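Local coordinates for protein MstE (Scytonema sp. PCC 10023, PDB 6SBF) that is a type II terpene cyclase with an alpha6-alpha6 barrel that probably cyclises isoprenoid chains in merosterol biosynthesis, at residues 45-50 with 346-351. The protein carries 1 engineered substitution. Sequence-based numbering, arbitrary orientation.
Sequences WQDFNF and DHNSIF
The buried carboxylate of D47, in strand 47-50, accepts hydrogen bonds from backbone N-H groups of the beta turn D346-S349 and the first turn of helix 350-363, tying the N-terminal part of the chain to its last helix in this alpha6-alpha6 barrel. OD1 of D47 takes N348 N on its syn side at 2.8 Å and, on its anti side, F48 N from its own strand. OD2 of D47 serves the helix start: I350 N lies 2.8 Å away, nearly in line with the C-O bond, and F351 N comes in straighter, at 160°, from the anti side. N348 ND2 gives a straight 2.9 Å bond to Q46 O from above the carbonyl plane. F48 turns an edge to the face of F351, planes 75° apart, while D346 CB sits over one face of F48. F351 holds CG anti to its backbone N (chi1 -158°), 3.7 Å from F48 CE2. An alanine at D47 would probably leave the amides of N348, I350 and F351 without their acceptor and let the turn shift against the strand. D346 OD2, 4.0 Å from D47 OD2, bonds to T352 OG1; if both acids are ionised, the amides and the helix N-terminus would probably offset their repulsion.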
loop_
_atom_site.group_PDB
_atom_site.type_symbol
_atom_site.label_atom_id
_atom_site.label_comp_id
_atom_site.label_asym_id
_atom_site.label_seq_id
_atom_site.Cartn_x
_atom_site.Cartn_y
_atom_site.Cartn_z
ATOM N N TRP A 45 7.207 7.822 -11.116
ATOM C CA TRP A 45 7.874 7.060 -10.058
ATOM C C TRP A 45 7.929 5.571 -10.428
ATOM O O TRP A 45 6.925 5.025 -10.863
ATOM C CB TRP A 45 7.089 7.229 -8.757
ATOM C CG TRP A 45 7.237 8.582 -8.132
ATOM C CD1 TRP A 45 8.356 9.111 -7.589
ATOM C CD2 TRP A 45 6.204 9.567 -7.930
ATOM N NE1 TRP A 45 8.125 10.387 -7.118
ATOM C CE2 TRP A 45 6.809 10.666 -7.306
ATOM C CE3 TRP A 45 4.829 9.622 -8.208
ATOM C CZ2 TRP A 45 6.078 11.828 -7.011
ATOM C CZ3 TRP A 45 4.094 10.773 -7.925
ATOM C CH2 TRP A 45 4.725 11.846 -7.293
ATOM N N GLN A 46 9.131 5.025 -10.325
ATOM C CA GLN A 46 9.379 3.628 -10.672
ATOM C C GLN A 46 9.900 2.885 -9.446
ATOM O O GLN A 46 10.719 3.395 -8.709
ATOM C CB GLN A 46 10.484 3.518 -11.719
ATOM C CG GLN A 46 10.109 4.034 -13.078
ATOM C CD GLN A 46 11.264 3.846 -14.041
ATOM O OE1 GLN A 46 12.230 4.568 -13.966
ATOM N NE2 GLN A 46 11.178 2.851 -14.875
ATOM N N ASP A 47 9.464 1.625 -9.307
ATOM C CA ASP A 47 10.045 0.774 -8.242
ATOM C C ASP A 47 9.660 -0.654 -8.540
ATOM O O ASP A 47 8.741 -0.913 -9.268
ATOM C CB ASP A 47 9.654 1.202 -6.832
ATOM C CG ASP A 47 10.815 1.296 -5.860
ATOM O OD1 ASP A 47 11.807 0.498 -6.063
ATOM O OD2 ASP A 47 10.747 2.074 -4.885
ATOM N N PHE A 48 10.380 -1.568 -7.850
ATOM C CA PHE A 48 10.284 -3.025 -7.993
ATOM C C PHE A 48 10.865 -3.458 -9.324
ATOM O O PHE A 48 10.888 -2.697 -10.293
ATOM C CB PHE A 48 8.876 -3.568 -7.770
ATOM C CG PHE A 48 8.303 -3.257 -6.401
ATOM C CD1 PHE A 48 8.579 -4.085 -5.323
ATOM C CD2 PHE A 48 7.507 -2.130 -6.198
ATOM C CE1 PHE A 48 8.078 -3.769 -4.065
ATOM C CE2 PHE A 48 7.027 -1.852 -4.929
ATOM C CZ PHE A 48 7.291 -2.682 -3.870
ATOM N N ASN A 49 11.323 -4.709 -9.372
ATOM C CA ASN A 49 11.933 -5.211 -10.617
ATOM C C ASN A 49 11.777 -6.718 -10.690
ATOM O O ASN A 49 12.124 -7.424 -9.684
ATOM C CB ASN A 49 13.411 -4.828 -10.692
ATOM C CG ASN A 49 14.043 -5.038 -12.046
ATOM O OD1 ASN A 49 13.387 -5.319 -13.036
ATOM N ND2 ASN A 49 15.346 -4.975 -12.044
ATOM N N PHE A 50 11.303 -7.173 -11.837
ATOM C CA PHE A 50 11.319 -8.608 -12.198
ATOM C C PHE A 50 12.329 -8.740 -13.324
ATOM O O PHE A 50 11.964 -8.682 -14.504
ATOM C CB PHE A 50 9.944 -9.053 -12.646
ATOM C CG PHE A 50 8.915 -9.048 -11.560
ATOM C CD1 PHE A 50 8.720 -10.142 -10.760
ATOM C CD2 PHE A 50 8.146 -7.920 -11.328
ATOM C CE1 PHE A 50 7.763 -10.117 -9.748
ATOM C CE2 PHE A 50 7.151 -7.893 -10.361
ATOM C CZ PHE A 50 6.994 -9.001 -9.575
ATOM N N ASP A 346 11.358 -2.941 -2.981
ATOM C CA ASP A 346 11.410 -1.648 -3.685
ATOM C C ASP A 346 12.842 -1.142 -3.714
ATOM O O ASP A 346 13.283 -0.411 -2.830
ATOM C CB ASP A 346 10.480 -0.665 -3.009
ATOM C CG ASP A 346 10.717 -0.458 -1.506
ATOM O OD1 ASP A 346 10.957 -1.431 -0.748
ATOM O OD2 ASP A 346 10.592 0.724 -1.076
ATOM N N HIS A 347 13.605 -1.566 -4.736
ATOM C CA HIS A 347 15.049 -1.288 -4.795
ATOM C C HIS A 347 15.361 0.213 -4.807
ATOM O O HIS A 347 16.454 0.602 -4.417
ATOM C CB HIS A 347 15.673 -1.964 -6.012
ATOM C CG HIS A 347 15.052 -1.580 -7.313
ATOM N ND1 HIS A 347 13.775 -2.043 -7.732
ATOM C CD2 HIS A 347 15.518 -0.697 -8.262
ATOM C CE1 HIS A 347 13.536 -1.432 -8.930
ATOM N NE2 HIS A 347 14.610 -0.657 -9.280
ATOM N N ASN A 348 14.439 1.083 -5.249
ATOM C CA ASN A 348 14.686 2.548 -5.284
ATOM C C ASN A 348 14.333 3.202 -3.956
ATOM O O ASN A 348 14.617 4.399 -3.787
ATOM C CB ASN A 348 13.907 3.200 -6.426
ATOM C CG ASN A 348 14.423 2.811 -7.801
ATOM O OD1 ASN A 348 15.640 2.624 -7.955
ATOM N ND2 ASN A 348 13.549 2.775 -8.806
ATOM N N SER A 349 13.679 2.486 -3.046
ATOM C CA SER A 349 13.217 3.019 -1.746
ATOM C C SER A 349 12.082 4.040 -1.936
ATOM O O SER A 349 11.756 4.715 -0.937
ATOM C CB SER A 349 14.336 3.590 -0.905
ATOM O OG SER A 349 15.457 2.711 -0.796
ATOM N N ILE A 350 11.513 4.138 -3.134
ATOM C CA ILE A 350 10.473 5.157 -3.380
ATOM C C ILE A 350 9.162 4.699 -2.716
ATOM O O ILE A 350 8.506 5.498 -2.016
ATOM C CB ILE A 350 10.340 5.348 -4.889
ATOM C CG1 ILE A 350 11.565 6.112 -5.419
ATOM C CG2 ILE A 350 9.034 6.073 -5.227
ATOM C CD1 ILE A 350 11.641 6.132 -6.960
ATOM N N PHE A 351 8.820 3.422 -2.861
ATOM C CA PHE A 351 7.560 2.893 -2.305
ATOM C C PHE A 351 7.621 3.034 -0.783
ATOM O O PHE A 351 6.633 3.515 -0.161
ATOM C CB PHE A 351 7.369 1.455 -2.779
ATOM C CG PHE A 351 5.944 0.951 -2.749
ATOM C CD1 PHE A 351 5.391 0.379 -1.609
ATOM C CD2 PHE A 351 5.142 1.113 -3.863
ATOM C CE1 PHE A 351 4.106 -0.130 -1.677
ATOM C CE2 PHE A 351 3.863 0.619 -3.917
ATOM C CZ PHE A 351 3.347 -0.041 -2.822
#